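Local structure of Amuc_1102 (Akkermansia muciniphila, 7DSZ) at residues C[52-57]-C[111-116]; C[19-24]-C[147-152]. The protein is of unknown function but adopts an immunoglobulin-like fold related to archaeal type IV pilus proteins, and may take part in a pilus-like assembly. One frame throughout, in Å; residues are numbered along the deposited sequence.

Interaction 1 lies deep in the fold and interaction 2 nearer the surface; their centres are about 17 Å apart. Residues 52-57 and 111-116 are neighbouring strands of one sheet, joined by a regular ladder of backbone hydrogen bonds. Residues 19-24 and 147-152 belong to two different sheets. They meet through apolar side chains and one bridging water. Interaction 1 also has buried acids on one side of its sheet; interaction 2 has no such cluster. The strand carrying 52-57 pairs with the one carrying 19-24, so the two contacts share a sheet. They touch directly where the CD1 atom of Ile56 packs on Leu23, Glu24 and Tyr151.

Interaction 1 of 2, residues C[52-57]-C[111-116]; sequences ADFEIP and ASVYLS
Strands 52-57 and 111-115 pair antiparallel, and the ten residues that touch across them are buried. Six backbone hydrogen bonds join them, two in each of the pairs Ala52-Leu115, Phe54-Val113 and Ile56-Ala111. The bond from Phe54 N to Val113 O is the shortest, at 2.8 Å. The donor there lies almost along the C=O axis, at a C=O...N angle of 175°. The side chains of these pairs share one face. Phe54 CB packs on Val113 CG2 at 3.9 Å, and strands 70-83 and 91-104 cover that face.

The opposite face carries Asp53, Glu55, Ser112 and Tyr114. Tyr114 CG sits beside its backbone N, and the ring runs alongside Asp53. The carboxylate and ring planes are 23° apart, with Asp53 OD1 3.3 Å from Tyr114 CE2. Tyr114 OH and Ser112 OG share a hydrogen bond of 2.8 Å, in which either could donate. Asp53 OD1 and Glu55 OE2 stand only 2.5 Å apart, so holding charge on both acids would probably be costly. Arg31 forms a salt bridge with Asp53 OD2, and Arg192 another with Glu55 OE1. Tyr193 OH hydrogen-bonds Glu55 OE2. An alanine in place of Tyr114 would remove the ring and hydroxyl, and would probably cost Ser112 OG its bond and Asp53 the ring that runs beside its carboxylate. Such a strand pair, apolar on the inner face and backed there by a second sheet, is characteristic of an immunoglobulin-like beta sandwich.

Interaction 2 of 2, residues C[19-24]-C[147-152]; sequences VRVSLE and IVATYS
A classic beta bulge shapes this contact: Val148 and Ala149 both lie opposite Val141 of the neighbouring strand. The psi angle of Val148, -17°, departs from an extended strand. As a result the CB atoms of two successive residues point toward segment 19-24, where regular strand residues would alternate. Strands 19-23 and 147-152 run nearly parallel, 7° apart, with axes 5.9 Å apart at closest approach. They belong to different sheets of the immunoglobulin-like fold. Segment 19-24 bonds through its backbone to strand 50-63, and the bulge to strand 134-143.

Val148, Leu23 and Ala149 bury the most surface here. Val148 uses both branches. Its CG2, in the crowded position between backbone N and carbonyl carbon, meets Val21 CG2 at 3.8 Å, and the two valines cross at about a right angle. Its CG1 lies 3.6 Å from Val19 O. That oxygen also accepts a hydrogen bond from Arg20 NH1, which sits above the carbonyl plane.

Ala149 fits its methyl between two residues. Its CB is 3.4 Å from Val21 O and 3.8 Å from Leu23 CD1. Leu23 has CG beside its backbone N, and its CD1 reaches across to the backbone of 147-152, 3.7 Å from Tyr151 N. The same methyl touches Tyr151 CB. The Tyr151 ring passes Glu24 O with its CD1, and its OH hydrogen-bonds Gln137 NE2. Phe58, Phe76 and Val141 also pack around Leu23.

No direct hydrogen bond links the two segments, but a water does. It accepts from Val21 N at 2.8 Å and donates to Val148 O at 2.7 Å.

Interaction 1 of 2, residues C[52-57]-C[111-116]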
# COMPACT_ATOMS: atom_id res chain seq x y z
N ALA C 52 -6.93 -10.55 14.43
CA ALA C 52 -7.41 -9.75 15.55
C ALA C 52 -7.88 -8.40 15.03
O ALA C 52 -7.09 -7.66 14.43
CB ALA C 52 -6.32 -9.56 16.60
N ASP C 53 -9.15 -8.08 15.24
CA ASP C 53 -9.73 -6.83 14.77
C ASP C 53 -10.19 -6.06 16.00
O ASP C 53 -11.18 -6.44 16.63
CB ASP C 53 -10.89 -7.12 13.80
CG ASP C 53 -11.70 -5.90 13.41
OD1 ASP C 53 -11.32 -4.75 13.73
OD2 ASP C 53 -12.72 -6.11 12.74
N PHE C 54 -9.45 -5.00 16.35
CA PHE C 54 -9.78 -4.17 17.51
C PHE C 54 -10.67 -3.04 17.02
O PHE C 54 -10.27 -2.28 16.15
CB PHE C 54 -8.52 -3.60 18.16
CG PHE C 54 -7.61 -4.65 18.76
CD1 PHE C 54 -7.75 -5.02 20.10
CD2 PHE C 54 -6.59 -5.22 18.01
CE1 PHE C 54 -6.88 -5.98 20.67
CE2 PHE C 54 -5.74 -6.17 18.56
CZ PHE C 54 -5.89 -6.55 19.90
N GLU C 55 -11.88 -2.93 17.59
CA GLU C 55 -12.88 -1.98 17.12
C GLU C 55 -13.27 -1.05 18.25
O GLU C 55 -13.54 -1.52 19.36
CB GLU C 55 -14.14 -2.72 16.65
CG GLU C 55 -13.91 -3.68 15.49
CD GLU C 55 -14.06 -2.96 14.18
OE1 GLU C 55 -15.05 -2.19 14.05
OE2 GLU C 55 -13.20 -3.14 13.30
N ILE C 56 -13.33 0.26 17.99
CA ILE C 56 -13.85 1.21 18.96
C ILE C 56 -14.90 2.11 18.33
O ILE C 56 -14.61 2.84 17.37
CB ILE C 56 -12.75 2.03 19.65
CG1 ILE C 56 -13.35 2.94 20.73
CG2 ILE C 56 -11.87 2.82 18.66
CD1 ILE C 56 -12.29 3.38 21.78
N PRO C 57 -16.15 2.08 18.80
CA PRO C 57 -17.15 3.03 18.31
C PRO C 57 -16.87 4.43 18.80
O PRO C 57 -16.37 4.62 19.91
CB PRO C 57 -18.47 2.52 18.93
CG PRO C 57 -18.17 1.21 19.56
CD PRO C 57 -16.67 1.20 19.85
N ALA C 111 -13.44 3.29 14.65
CA ALA C 111 -12.01 3.21 14.36
C ALA C 111 -11.53 1.78 14.62
O ALA C 111 -12.16 1.02 15.36
CB ALA C 111 -11.21 4.22 15.20
N SER C 112 -10.41 1.40 14.00
CA SER C 112 -9.96 0.02 14.18
C SER C 112 -8.45 -0.10 13.95
O SER C 112 -7.82 0.76 13.32
CB SER C 112 -10.71 -0.94 13.24
OG SER C 112 -10.45 -0.64 11.87
N VAL C 113 -7.89 -1.17 14.51
CA VAL C 113 -6.52 -1.60 14.21
C VAL C 113 -6.50 -3.12 14.30
O VAL C 113 -7.41 -3.74 14.86
CB VAL C 113 -5.43 -1.04 15.16
CG1 VAL C 113 -5.09 0.38 14.78
CG2 VAL C 113 -5.86 -1.17 16.61
N TYR C 114 -5.47 -3.73 13.71
CA TYR C 114 -5.47 -5.17 13.49
C TYR C 114 -4.13 -5.79 13.83
O TYR C 114 -3.08 -5.17 13.67
CB TYR C 114 -5.79 -5.52 12.01
CG TYR C 114 -7.09 -4.87 11.53
CD1 TYR C 114 -7.14 -3.51 11.25
CD2 TYR C 114 -8.26 -5.62 11.40
CE1 TYR C 114 -8.31 -2.90 10.87
CE2 TYR C 114 -9.45 -5.02 10.98
CZ TYR C 114 -9.46 -3.65 10.72
OH TYR C 114 -10.64 -3.02 10.32
N LEU C 115 -4.17 -7.06 14.24
CA LEU C 115 -2.99 -7.91 14.29
C LEU C 115 -3.19 -9.09 13.34
O LEU C 115 -4.28 -9.66 13.25
CB LEU C 115 -2.71 -8.41 15.72
CG LEU C 115 -2.14 -7.39 16.70
CD1 LEU C 115 -2.13 -8.01 18.12
CD2 LEU C 115 -0.72 -6.87 16.29
N SER C 116 -2.12 -9.47 12.62
CA SER C 116 -2.20 -10.54 11.66
C SER C 116 -2.39 -11.89 12.35
O SER C 116 -2.13 -12.03 13.55
CB SER C 116 -0.92 -10.59 10.83
OG SER C 116 0.15 -11.01 11.67

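Interaction 2 of 2, residues C[19-24]-C[147-152]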
# COMPACT_ATOMS: atom_id res chain seq x y z
N VAL C 19 -13.42 20.41 18.85
CA VAL C 19 -14.02 19.12 18.55
C VAL C 19 -14.06 18.30 19.83
O VAL C 19 -13.11 18.33 20.63
CB VAL C 19 -13.19 18.42 17.44
CG1 VAL C 19 -13.50 16.96 17.37
CG2 VAL C 19 -13.43 19.11 16.10
N ARG C 20 -15.16 17.58 20.03
CA ARG C 20 -15.29 16.62 21.11
C ARG C 20 -15.64 15.25 20.55
O ARG C 20 -16.50 15.12 19.66
CB ARG C 20 -16.36 17.05 22.10
CG ARG C 20 -15.97 18.32 22.85
CD ARG C 20 -14.77 18.07 23.75
NE ARG C 20 -14.31 19.28 24.44
CZ ARG C 20 -13.34 20.08 24.01
NH1 ARG C 20 -12.69 19.82 22.88
NH2 ARG C 20 -13.01 21.14 24.72
N VAL C 21 -14.98 14.23 21.07
CA VAL C 21 -15.13 12.86 20.60
C VAL C 21 -15.64 12.00 21.74
O VAL C 21 -15.03 11.95 22.82
CB VAL C 21 -13.79 12.31 20.06
CG1 VAL C 21 -13.95 10.86 19.64
CG2 VAL C 21 -13.33 13.15 18.88
N SER C 22 -16.78 11.36 21.54
CA SER C 22 -17.35 10.43 22.51
C SER C 22 -16.91 9.02 22.12
O SER C 22 -17.37 8.49 21.11
CB SER C 22 -18.87 10.54 22.54
OG SER C 22 -19.40 9.59 23.44
N LEU C 23 -16.03 8.43 22.92
CA LEU C 23 -15.56 7.06 22.70
C LEU C 23 -16.38 6.06 23.48
O LEU C 23 -16.81 6.33 24.61
CB LEU C 23 -14.09 6.92 23.11
CG LEU C 23 -13.05 7.73 22.37
CD1 LEU C 23 -11.70 7.56 23.06
CD2 LEU C 23 -12.96 7.26 20.91
N GLU C 24 -16.61 4.89 22.89
CA GLU C 24 -17.07 3.75 23.66
C GLU C 24 -15.84 2.93 24.01
O GLU C 24 -14.79 3.50 24.28
CB GLU C 24 -18.14 2.97 22.89
CG GLU C 24 -19.33 3.85 22.43
CD GLU C 24 -20.04 4.57 23.59
OE1 GLU C 24 -20.11 4.00 24.70
OE2 GLU C 24 -20.51 5.71 23.38
N ILE C 147 -5.00 16.32 22.50
CA ILE C 147 -5.80 15.20 22.95
C ILE C 147 -7.20 15.69 23.29
O ILE C 147 -7.38 16.63 24.08
CB ILE C 147 -5.15 14.53 24.17
CG1 ILE C 147 -3.79 13.94 23.79
CG2 ILE C 147 -6.08 13.47 24.78
CD1 ILE C 147 -3.03 13.36 24.98
N VAL C 148 -8.21 15.06 22.69
CA VAL C 148 -9.59 15.37 23.01
C VAL C 148 -10.34 14.20 23.64
O VAL C 148 -11.39 14.43 24.27
CB VAL C 148 -10.35 15.89 21.76
CG1 VAL C 148 -9.72 17.20 21.28
CG2 VAL C 148 -10.36 14.84 20.65
N ALA C 149 -9.86 12.97 23.54
CA ALA C 149 -10.58 11.87 24.17
C ALA C 149 -9.61 10.73 24.45
O ALA C 149 -8.62 10.56 23.74
CB ALA C 149 -11.76 11.37 23.30
N THR C 150 -9.91 9.97 25.50
CA THR C 150 -9.08 8.86 25.91
C THR C 150 -9.95 7.70 26.36
O THR C 150 -10.91 7.90 27.12
CB THR C 150 -8.13 9.26 27.05
OG1 THR C 150 -7.24 10.29 26.60
CG2 THR C 150 -7.31 8.07 27.51
N TYR C 151 -9.63 6.50 25.90
CA TYR C 151 -10.22 5.27 26.40
C TYR C 151 -9.10 4.44 27.03
O TYR C 151 -7.99 4.42 26.51
CB TYR C 151 -10.90 4.44 25.30
CG TYR C 151 -10.86 2.97 25.62
CD1 TYR C 151 -11.81 2.39 26.45
CD2 TYR C 151 -9.82 2.16 25.14
CE1 TYR C 151 -11.74 1.03 26.79
CE2 TYR C 151 -9.74 0.82 25.47
CZ TYR C 151 -10.68 0.26 26.29
OH TYR C 151 -10.58 -1.08 26.60
N SER C 152 -9.40 3.77 28.15
CA SER C 152 -8.41 2.85 28.71
C SER C 152 -9.12 1.67 29.34
O SER C 152 -10.19 1.83 29.94
CB SER C 152 -7.53 3.53 29.77
OG SER C 152 -6.66 2.57 30.36
O HOH W 1 -13.95 15.02 23.57